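Local coordinates for protein ethylbenzene dehydrogenase alpha-subunit (PDB 2IVF) that belongs to the molybdopterin oxidoreductase family and holds a molybdenum atom, two pterin dinucleotide cofactors and an iron/sulfur cluster, at residues F232-N243 with P791-F799; W481-Y490 with S772-H782. All blocks are in the same frame, centred on the assembly; numbering follows the deposited sequence.

Overall arrangement
Contacts 1 and 2 are both buried, and their centres lie about 13 Å apart on the same side of the chain's centre. They adjoin: helix 796-800 of contact 1 is the next helix in the chain after helix 777-781 of contact 2, and residues 234-238 also touch contact 2. Two probable hydrogen bonds join them, Lys234 NZ to Ala781 O (2.7 Å) and His236 ND1 to Trp481 O (2.8 Å). Contact 1 is largely apolar, with methionines, prolines and a phenylalanine fitted around a few polar links. Contact 2 has several partly exposed residues and depends more on an aspartate, hydroxyls and water. It also begins near the cofactors, the Trp481 side chain lying about 6 Å from the molybdenum atom.

Contact 1. Residues F232-N243 with P791-F799; sequences FGKMHMGYSADN and PIYPMRWHF
Met795 pushes its thioether between Phe232 and Met237, the main bump of this contact. Its methyl CE sits over one face of the Phe232 ring, 4.0 Å from the centroid, in a CH-pi contact, with the sulfur farther above the same ring in a Met-aromatic pairing. The chain is extended as far as SD and then turns (chi3 72°), which brings the methyl onto the ring. On its flank Met795 CG meets Met237 SD at 3.6 Å; flexible, polarisable methionines suit such an irregular interface. Next along, the rigid Pro794 ring lies against Met237 CB, and its CD comes to 3.2 Å from Gly238 O. That proline nitrogen has no hydrogen to offer, so this is a packing contact, with no hydrogen bond from Pro794.

Farther on, Pro791 lies against the start of a 3-10 segment, its CB touching Asp242 OD1 and Asn243 CA. Ser240 clamps the neighbouring backbone: its OG accepts from Ile792 N at 2.9 Å and donates to Asp242 OD1 at 2.6 Å, while Ser240 N bonds Ile792 O at 3.1 Å. At the other end Lys234 reaches across to His798, NZ meeting NE2 in the imidazole plane at 2.9 Å. Glu527 and Ala781 O also hold this ammonium, and His798 ND1 bonds Lys803 O.

Residues 232-243, mostly loop, run from the end of helix 226-232 toward strand 249-253, packed against the loop 791-795 that leads into helix 796-800, and through His798 against the helix itself. Tyr239 turns to strand 440-444, where its OH bonds Ser442 O, and Ala241 and Asp242 touch Phe267 of helix 265-274.

Contact 2. Residues W481-Y490 with S772-H782; sequences WAYSDDNMVY and SMGTGVSRYAH
Ala482 and Ser778, with CA atoms 5.1 Å apart, and Ser484 and Met773, at 4.7 Å, mark where the two backbones draw together. They join the stretch leading into helix 486-493 to the loop before helix 777-781 and to that helix; helix 736-749 also packs on Asp486 and Tyr490. The small Ala482 methyl packs into the corner where Met773 CE lies over the His782 ring, touching both. Ser778 OG donates to Tyr483 O at 2.9 Å, and water 1 links this carbonyl to Ser778 N.

The polar centre is the Asp486 carboxylate. Its OD2 takes Thr775 N at 2.8 Å on the syn lone pair and Thr775 OG1 at 2.6 Å from 37° above the carboxylate plane. A hydroxyl residue suits the place: Thr775 grips one oxygen with both its backbone N and OG1, which stands between the backbone N and the carbonyl carbon (chi1 58°). OD1 receives Ser484 OG from the other face, well out of the plane, and a hydrogen bond from water 2, which accepts from Gly776 N. Gly774 keeps the space beside Ser484 OG and OD1 clear of any side chain. Tyr490, one helical turn on, brings its OH to 2.8 Å from Thr775 OG1.

In the first turn of helix 486-493 the buried carboxylate is probably ionised, its negative charge stabilised by a backbone NH, hydroxyls and a water, without an opposite charge from either segment.

Contact 1. Residues F232-N243 with P791-F799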
loop_
_atom_site.group_PDB
_atom_site.type_symbol
_atom_site.label_atom_id
_atom_site.label_comp_id
_atom_site.label_asym_id
_atom_site.label_seq_id
_atom_site.Cartn_x
_atom_site.Cartn_y
_atom_site.Cartn_z
ATOM N N PHE A 232 -10.569 13.268 27.233
ATOM C CA PHE A 232 -11.851 13.790 26.799
ATOM C C PHE A 232 -13.052 12.894 27.158
ATOM O O PHE A 232 -14.219 13.314 27.018
ATOM C CB PHE A 232 -11.821 13.984 25.300
ATOM C CG PHE A 232 -10.651 14.803 24.806
ATOM C CD1 PHE A 232 -10.537 16.146 25.131
ATOM C CD2 PHE A 232 -9.685 14.232 23.979
ATOM C CE1 PHE A 232 -9.493 16.903 24.640
ATOM C CE2 PHE A 232 -8.630 14.997 23.479
ATOM C CZ PHE A 232 -8.549 16.327 23.827
ATOM N N GLY A 233 -12.779 11.665 27.573
ATOM C CA GLY A 233 -13.855 10.720 27.904
ATOM C C GLY A 233 -14.383 10.090 26.632
ATOM O O GLY A 233 -15.340 9.365 26.687
ATOM N N LYS A 234 -13.754 10.347 25.473
ATOM C CA LYS A 234 -14.176 9.682 24.237
ATOM C C LYS A 234 -13.106 9.753 23.186
ATOM O O LYS A 234 -12.184 10.553 23.285
ATOM C CB LYS A 234 -15.489 10.276 23.688
ATOM C CG LYS A 234 -15.351 11.668 23.045
ATOM C CD LYS A 234 -15.259 12.755 24.065
ATOM C CE LYS A 234 -15.402 14.153 23.434
ATOM N NZ LYS A 234 -16.763 14.407 22.827
ATOM N N MET A 235 -13.227 8.907 22.170
ATOM C CA MET A 235 -12.218 8.853 21.140
ATOM C C MET A 235 -12.785 8.876 19.747
ATOM O O MET A 235 -12.039 8.990 18.814
ATOM C CB MET A 235 -11.283 7.649 21.315
ATOM C CG MET A 235 -11.886 6.314 21.071
ATOM S SD MET A 235 -10.694 4.942 21.345
ATOM C CE MET A 235 -10.915 4.697 23.097
ATOM N N HIS A 236 -14.096 8.761 19.618
ATOM C CA HIS A 236 -14.698 8.644 18.320
ATOM C C HIS A 236 -14.925 10.023 17.717
ATOM O O HIS A 236 -16.055 10.451 17.522
ATOM C CB HIS A 236 -15.958 7.825 18.402
ATOM C CG HIS A 236 -15.682 6.367 18.390
ATOM N ND1 HIS A 236 -14.914 5.778 17.411
ATOM C CD2 HIS A 236 -16.026 5.383 19.252
ATOM C CE1 HIS A 236 -14.802 4.485 17.668
ATOM N NE2 HIS A 236 -15.471 4.218 18.775
ATOM N N MET A 237 -13.820 10.703 17.441
ATOM C CA MET A 237 -13.832 12.068 16.906
ATOM C C MET A 237 -13.006 11.983 15.661
ATOM O O MET A 237 -12.075 11.192 15.610
ATOM C CB MET A 237 -13.198 13.036 17.872
ATOM C CG MET A 237 -13.848 13.010 19.268
ATOM S SD MET A 237 -12.951 14.123 20.352
ATOM C CE MET A 237 -11.522 13.112 20.734
ATOM N N GLY A 238 -13.333 12.790 14.655
ATOM C CA GLY A 238 -12.507 12.837 13.490
ATOM C C GLY A 238 -12.633 14.086 12.648
ATOM O O GLY A 238 -13.462 14.949 12.894
ATOM N N TYR A 239 -11.800 14.148 11.611
ATOM C CA TYR A 239 -11.954 15.158 10.619
ATOM C C TYR A 239 -11.887 14.500 9.267
ATOM O O TYR A 239 -11.471 13.338 9.142
ATOM C CB TYR A 239 -10.875 16.232 10.779
ATOM C CG TYR A 239 -9.422 15.761 10.737
ATOM C CD1 TYR A 239 -8.724 15.499 11.877
ATOM C CD2 TYR A 239 -8.734 15.682 9.544
ATOM C CE1 TYR A 239 -7.406 15.150 11.848
ATOM C CE2 TYR A 239 -7.417 15.330 9.490
ATOM C CZ TYR A 239 -6.738 15.054 10.636
ATOM O OH TYR A 239 -5.383 14.689 10.587
ATOM N N SER A 240 -12.337 15.242 8.255
ATOM C CA SER A 240 -12.205 14.813 6.889
ATOM C C SER A 240 -10.881 15.387 6.361
ATOM O O SER A 240 -10.435 16.427 6.825
ATOM C CB SER A 240 -13.370 15.284 6.032
ATOM O OG SER A 240 -13.570 16.714 6.047
ATOM N N ALA A 241 -10.300 14.728 5.366
ATOM C CA ALA A 241 -8.911 15.036 4.966
ATOM C C ALA A 241 -8.739 16.477 4.511
ATOM O O ALA A 241 -7.625 17.031 4.654
ATOM C CB ALA A 241 -8.417 14.070 3.913
ATOM N N ASP A 242 -9.806 17.061 3.950
ATOM C CA ASP A 242 -9.755 18.445 3.446
ATOM C C ASP A 242 -9.693 19.459 4.599
ATOM O O ASP A 242 -9.352 20.608 4.364
ATOM C CB ASP A 242 -10.883 18.769 2.453
ATOM C CG ASP A 242 -12.297 18.548 3.026
ATOM O OD1 ASP A 242 -12.391 18.021 4.159
ATOM O OD2 ASP A 242 -13.305 18.823 2.314
ATOM N N ASN A 243 -9.927 18.994 5.841
ATOM C CA ASN A 243 -9.741 19.820 7.053
ATOM C C ASN A 243 -8.291 20.316 7.160
ATOM O O ASN A 243 -8.043 21.429 7.649
ATOM C CB ASN A 243 -10.077 19.033 8.306
ATOM C CG ASN A 243 -10.083 19.885 9.578
ATOM O OD1 ASN A 243 -10.721 20.932 9.628
ATOM N ND2 ASN A 243 -9.390 19.419 10.613
ATOM N N PRO A 791 -15.392 21.061 5.597
ATOM C CA PRO A 791 -14.680 19.972 6.196
ATOM C C PRO A 791 -15.207 19.583 7.587
ATOM O O PRO A 791 -15.698 20.421 8.362
ATOM C CB PRO A 791 -13.230 20.469 6.255
ATOM C CG PRO A 791 -13.118 21.477 5.192
ATOM C CD PRO A 791 -14.471 22.145 5.184
ATOM N N ILE A 792 -15.237 18.280 7.786
ATOM C CA ILE A 792 -15.633 17.677 9.039
ATOM C C ILE A 792 -14.516 17.958 10.005
ATOM O O ILE A 792 -13.407 17.744 9.656
ATOM C CB ILE A 792 -15.842 16.170 8.879
ATOM C CG1 ILE A 792 -17.103 15.902 8.038
ATOM C CG2 ILE A 792 -15.977 15.469 10.283
ATOM C CD1 ILE A 792 -17.306 14.464 7.623
ATOM N N TYR A 793 -14.829 18.455 11.200
ATOM C CA TYR A 793 -13.836 18.554 12.286
ATOM C C TYR A 793 -14.607 18.356 13.591
ATOM O O TYR A 793 -15.808 18.628 13.659
ATOM C CB TYR A 793 -13.089 19.912 12.299
ATOM C CG TYR A 793 -13.958 21.088 12.618
ATOM C CD1 TYR A 793 -14.617 21.775 11.604
ATOM C CD2 TYR A 793 -14.115 21.552 13.915
ATOM C CE1 TYR A 793 -15.394 22.872 11.882
ATOM C CE2 TYR A 793 -14.930 22.606 14.205
ATOM C CZ TYR A 793 -15.547 23.279 13.191
ATOM O OH TYR A 793 -16.333 24.332 13.465
ATOM N N PRO A 794 -13.927 17.848 14.613
ATOM C CA PRO A 794 -14.638 17.528 15.861
ATOM C C PRO A 794 -14.580 18.584 16.930
ATOM O O PRO A 794 -13.822 19.543 16.834
ATOM C CB PRO A 794 -13.875 16.292 16.352
ATOM C CG PRO A 794 -12.461 16.661 16.061
ATOM C CD PRO A 794 -12.509 17.461 14.707
ATOM N N MET A 795 -15.406 18.378 17.953
ATOM C CA MET A 795 -15.347 19.061 19.238
ATOM C C MET A 795 -15.925 20.455 19.251
ATOM O O MET A 795 -15.835 21.156 20.278
ATOM C CB MET A 795 -13.938 19.040 19.815
ATOM C CG MET A 795 -13.341 17.636 19.882
ATOM S SD MET A 795 -11.735 17.617 20.675
ATOM C CE MET A 795 -12.212 17.902 22.372
ATOM N N ARG A 796 -16.574 20.849 18.146
ATOM C CA ARG A 796 -17.193 22.167 18.056
ATOM C C ARG A 796 -18.173 22.437 19.207
ATOM O O ARG A 796 -18.270 23.538 19.663
ATOM C CB ARG A 796 -17.937 22.315 16.746
ATOM C CG ARG A 796 -18.207 23.762 16.381
ATOM C CD ARG A 796 -19.126 23.913 15.178
ATOM N NE ARG A 796 -20.430 23.322 15.429
ATOM C CZ ARG A 796 -21.416 23.885 16.115
ATOM N NH1 ARG A 796 -21.301 25.098 16.661
ATOM N NH2 ARG A 796 -22.556 23.227 16.225
ATOM N N TRP A 797 -18.948 21.439 19.616
ATOM C CA TRP A 797 -19.934 21.650 20.699
ATOM C C TRP A 797 -19.252 22.024 22.018
ATOM O O TRP A 797 -19.775 22.824 22.830
ATOM C CB TRP A 797 -20.787 20.399 20.896
ATOM C CG TRP A 797 -21.590 20.009 19.715
ATOM C CD1 TRP A 797 -21.984 20.817 18.687
ATOM C CD2 TRP A 797 -22.169 18.731 19.463
ATOM N NE1 TRP A 797 -22.716 20.106 17.775
ATOM C CE2 TRP A 797 -22.857 18.822 18.219
ATOM C CE3 TRP A 797 -22.192 17.521 20.164
ATOM C CZ2 TRP A 797 -23.559 17.754 17.672
ATOM C CZ3 TRP A 797 -22.879 16.443 19.604
ATOM C CH2 TRP A 797 -23.520 16.562 18.353
ATOM N N HIS A 798 -18.106 21.414 22.268
ATOM C CA HIS A 798 -17.341 21.766 23.447
ATOM C C HIS A 798 -16.883 23.213 23.395
ATOM O O HIS A 798 -17.023 23.945 24.380
ATOM C CB HIS A 798 -16.175 20.808 23.679
ATOM C CG HIS A 798 -16.606 19.372 23.749
ATOM N ND1 HIS A 798 -17.495 18.917 24.692
ATOM C CD2 HIS A 798 -16.302 18.308 22.968
ATOM C CE1 HIS A 798 -17.705 17.621 24.506
ATOM N NE2 HIS A 798 -16.990 17.227 23.462
ATOM N N PHE A 799 -16.372 23.639 22.258
ATOM C CA PHE A 799 -15.859 25.003 22.146
ATOM C C PHE A 799 -16.926 26.077 21.941
ATOM O O PHE A 799 -17.008 27.039 22.746
ATOM C CB PHE A 799 -14.780 25.082 21.058
ATOM C CG PHE A 799 -14.276 26.452 20.854
ATOM C CD1 PHE A 799 -13.529 27.069 21.841
ATOM C CD2 PHE A 799 -14.571 27.146 19.678
ATOM C CE1 PHE A 799 -13.073 28.377 21.680
ATOM C CE2 PHE A 799 -14.122 28.448 19.494
ATOM C CZ PHE A 799 -13.382 29.075 20.502
#

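Contact 2. Residues W481-Y490 with S772-H782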
loop_
_atom_site.group_PDB
_atom_site.type_symbol
_atom_site.label_atom_id
_atom_site.label_comp_id
_atom_site.label_asym_id
_atom_site.label_seq_id
_atom_site.Cartn_x
_atom_site.Cartn_y
_atom_site.Cartn_z
ATOM N N TRP A 481 -11.557 9.102 13.545
ATOM C CA TRP A 481 -12.124 7.962 14.240
ATOM C C TRP A 481 -13.598 8.178 14.555
ATOM O O TRP A 481 -14.132 7.566 15.443
ATOM C CB TRP A 481 -11.302 7.787 15.508
ATOM C CG TRP A 481 -11.235 6.427 16.052
ATOM C CD1 TRP A 481 -11.375 6.068 17.359
ATOM C CD2 TRP A 481 -10.974 5.226 15.333
ATOM N NE1 TRP A 481 -11.229 4.710 17.495
ATOM C CE2 TRP A 481 -10.982 4.175 16.260
ATOM C CE3 TRP A 481 -10.732 4.936 13.997
ATOM C CZ2 TRP A 481 -10.780 2.878 15.893
ATOM C CZ3 TRP A 481 -10.512 3.632 13.637
ATOM C CH2 TRP A 481 -10.537 2.622 14.575
ATOM N N ALA A 482 -14.227 9.122 13.874
ATOM C CA ALA A 482 -15.672 9.297 13.908
ATOM C C ALA A 482 -16.241 8.564 12.693
ATOM O O ALA A 482 -15.805 8.776 11.575
ATOM C CB ALA A 482 -16.023 10.763 13.857
ATOM N N TYR A 483 -17.210 7.686 12.907
ATOM C CA TYR A 483 -17.852 7.034 11.774
ATOM C C TYR A 483 -19.194 6.452 12.166
ATOM O O TYR A 483 -19.432 6.241 13.348
ATOM C CB TYR A 483 -16.964 5.917 11.232
ATOM C CG TYR A 483 -16.389 4.952 12.262
ATOM C CD1 TYR A 483 -17.090 3.812 12.678
ATOM C CD2 TYR A 483 -15.103 5.160 12.778
ATOM C CE1 TYR A 483 -16.519 2.915 13.629
ATOM C CE2 TYR A 483 -14.527 4.287 13.704
ATOM C CZ TYR A 483 -15.233 3.176 14.142
ATOM O OH TYR A 483 -14.578 2.370 15.046
ATOM N N SER A 484 -20.048 6.212 11.178
ATOM C CA SER A 484 -21.302 5.538 11.425
ATOM C C SER A 484 -21.088 4.100 11.102
ATOM O O SER A 484 -20.753 3.775 9.968
ATOM C CB SER A 484 -22.377 6.016 10.485
ATOM O OG SER A 484 -23.582 5.337 10.789
ATOM N N ASP A 485 -21.357 3.238 12.052
ATOM C CA ASP A 485 -21.355 1.828 11.794
ATOM C C ASP A 485 -22.771 1.277 11.992
ATOM O O ASP A 485 -22.952 0.086 12.126
ATOM C CB ASP A 485 -20.317 1.143 12.682
ATOM C CG ASP A 485 -20.646 1.225 14.157
ATOM O OD1 ASP A 485 -21.657 1.870 14.539
ATOM O OD2 ASP A 485 -19.857 0.635 14.935
ATOM N N ASP A 486 -23.773 2.155 11.923
ATOM C CA ASP A 486 -25.171 1.765 12.122
ATOM C C ASP A 486 -25.581 0.624 11.188
ATOM O O ASP A 486 -26.301 -0.318 11.589
ATOM C CB ASP A 486 -26.105 2.971 11.924
ATOM C CG ASP A 486 -25.889 4.058 12.968
ATOM O OD1 ASP A 486 -24.720 4.337 13.278
ATOM O OD2 ASP A 486 -26.859 4.645 13.468
ATOM N N ASN A 487 -25.098 0.702 9.950
ATOM C CA ASN A 487 -25.476 -0.288 8.926
ATOM C C ASN A 487 -25.091 -1.701 9.351
ATOM O O ASN A 487 -25.842 -2.633 9.131
ATOM C CB ASN A 487 -24.903 0.052 7.538
ATOM C CG ASN A 487 -23.403 0.199 7.527
ATOM O OD1 ASN A 487 -22.839 0.904 8.352
ATOM N ND2 ASN A 487 -22.739 -0.493 6.611
ATOM N N MET A 488 -23.951 -1.824 10.023
ATOM C CA MET A 488 -23.491 -3.102 10.531
ATOM C C MET A 488 -24.135 -3.468 11.848
ATOM O O MET A 488 -24.612 -4.618 12.015
ATOM C CB MET A 488 -21.983 -3.075 10.682
ATOM C CG MET A 488 -21.310 -3.116 9.379
ATOM S SD MET A 488 -19.544 -3.013 9.588
ATOM C CE MET A 488 -19.251 -1.249 9.493
ATOM N N VAL A 489 -24.201 -2.538 12.803
ATOM C CA VAL A 489 -24.699 -2.972 14.124
ATOM C C VAL A 489 -26.194 -3.217 14.144
ATOM O O VAL A 489 -26.619 -4.126 14.813
ATOM C CB VAL A 489 -24.238 -2.095 15.309
ATOM C CG1 VAL A 489 -22.726 -1.795 15.201
ATOM C CG2 VAL A 489 -25.033 -0.838 15.363
ATOM N N TYR A 490 -27.012 -2.460 13.423
ATOM C CA TYR A 490 -28.458 -2.796 13.358
ATOM C C TYR A 490 -28.714 -4.088 12.580
ATOM O O TYR A 490 -29.570 -4.920 12.966
ATOM C CB TYR A 490 -29.294 -1.665 12.757
ATOM C CG TYR A 490 -29.457 -0.472 13.653
ATOM C CD1 TYR A 490 -30.501 -0.405 14.563
ATOM C CD2 TYR A 490 -28.588 0.597 13.579
ATOM C CE1 TYR A 490 -30.652 0.701 15.389
ATOM C CE2 TYR A 490 -28.713 1.679 14.401
ATOM C CZ TYR A 490 -29.740 1.744 15.285
ATOM O OH TYR A 490 -29.886 2.828 16.118
ATOM N N SER A 772 -24.546 12.310 8.300
ATOM C CA SER A 772 -24.440 12.325 9.762
ATOM C C SER A 772 -23.609 11.136 10.223
ATOM O O SER A 772 -23.276 10.262 9.420
ATOM C CB SER A 772 -25.807 12.258 10.421
ATOM O OG SER A 772 -26.259 10.949 10.493
ATOM N N MET A 773 -23.271 11.132 11.518
ATOM C CA MET A 773 -22.532 10.054 12.120
ATOM C C MET A 773 -23.458 8.936 12.644
ATOM O O MET A 773 -22.988 8.037 13.360
ATOM C CB MET A 773 -21.672 10.597 13.300
ATOM C CG MET A 773 -20.530 11.536 12.946
ATOM S SD MET A 773 -19.382 10.826 11.821
ATOM C CE MET A 773 -18.487 12.292 11.325
ATOM N N GLY A 774 -24.734 8.982 12.296
ATOM C CA GLY A 774 -25.687 7.949 12.692
ATOM C C GLY A 774 -26.066 8.110 14.143
ATOM O O GLY A 774 -26.072 9.213 14.654
ATOM N N THR A 775 -26.348 6.998 14.824
ATOM C CA THR A 775 -26.963 7.031 16.159
ATOM C C THR A 775 -26.033 6.460 17.242
ATOM O O THR A 775 -26.419 6.399 18.410
ATOM C CB THR A 775 -28.278 6.220 16.168
ATOM O OG1 THR A 775 -28.011 4.878 15.760
ATOM C CG2 THR A 775 -29.310 6.824 15.251
ATOM N N GLY A 776 -24.828 6.044 16.858
ATOM C CA GLY A 776 -23.910 5.361 17.784
ATOM C C GLY A 776 -23.027 6.380 18.453
ATOM O O GLY A 776 -23.313 7.578 18.429
ATOM N N VAL A 777 -21.929 5.907 19.029
ATOM C CA VAL A 777 -21.089 6.742 19.877
ATOM C C VAL A 777 -20.577 7.945 19.123
ATOM O O VAL A 777 -20.575 9.035 19.657
ATOM C CB VAL A 777 -19.892 5.939 20.475
ATOM C CG1 VAL A 777 -19.024 6.851 21.332
ATOM C CG2 VAL A 777 -20.404 4.767 21.303
ATOM N N SER A 778 -20.170 7.756 17.873
ATOM C CA SER A 778 -19.610 8.856 17.085
ATOM C C SER A 778 -20.506 10.081 17.008
ATOM O O SER A 778 -20.030 11.198 16.899
ATOM C CB SER A 778 -19.308 8.392 15.669
ATOM O OG SER A 778 -18.215 7.526 15.605
ATOM N N ARG A 779 -21.808 9.869 16.965
ATOM C CA ARG A 779 -22.726 10.958 16.845
ATOM C C ARG A 779 -22.487 11.967 17.961
ATOM O O ARG A 779 -22.589 13.169 17.723
ATOM C CB ARG A 779 -24.165 10.475 16.899
ATOM C CG ARG A 779 -25.132 11.599 16.844
ATOM C CD ARG A 779 -26.523 11.187 17.133
ATOM N NE ARG A 779 -27.485 12.260 16.833
ATOM C CZ ARG A 779 -27.798 12.694 15.600
ATOM N NH1 ARG A 779 -27.221 12.179 14.493
ATOM N NH2 ARG A 779 -28.709 13.668 15.464
ATOM N N TYR A 780 -22.148 11.473 19.162
ATOM C CA TYR A 780 -21.980 12.331 20.319
ATOM C C TYR A 780 -20.516 12.614 20.565
ATOM O O TYR A 780 -20.187 13.754 20.852
ATOM C CB TYR A 780 -22.602 11.708 21.564
ATOM C CG TYR A 780 -24.016 11.308 21.324
ATOM C CD1 TYR A 780 -25.028 12.249 21.350
ATOM C CD2 TYR A 780 -24.340 9.994 21.005
ATOM C CE1 TYR A 780 -26.334 11.886 21.102
ATOM C CE2 TYR A 780 -25.655 9.619 20.745
ATOM C CZ TYR A 780 -26.640 10.570 20.793
ATOM O OH TYR A 780 -27.948 10.199 20.498
ATOM N N ALA A 781 -19.646 11.613 20.375
ATOM C CA ALA A 781 -18.231 11.762 20.672
ATOM C C ALA A 781 -17.635 12.861 19.782
ATOM O O ALA A 781 -16.840 13.690 20.228
ATOM C CB ALA A 781 -17.461 10.444 20.459
ATOM N N HIS A 782 -17.983 12.786 18.496
ATOM C CA HIS A 782 -17.420 13.646 17.484
ATOM C C HIS A 782 -17.685 15.121 17.838
ATOM O O HIS A 782 -16.905 16.033 17.461
ATOM C CB HIS A 782 -17.977 13.236 16.116
ATOM C CG HIS A 782 -17.594 14.161 15.014
ATOM N ND1 HIS A 782 -16.306 14.255 14.522
ATOM C CD2 HIS A 782 -18.330 15.080 14.350
ATOM C CE1 HIS A 782 -16.286 15.179 13.576
ATOM N NE2 HIS A 782 -17.493 15.719 13.477
HETATM O O HOH W 1 -20.433 5.402 15.778
HETATM O O HOH W 2 -23.089 5.929 14.522
#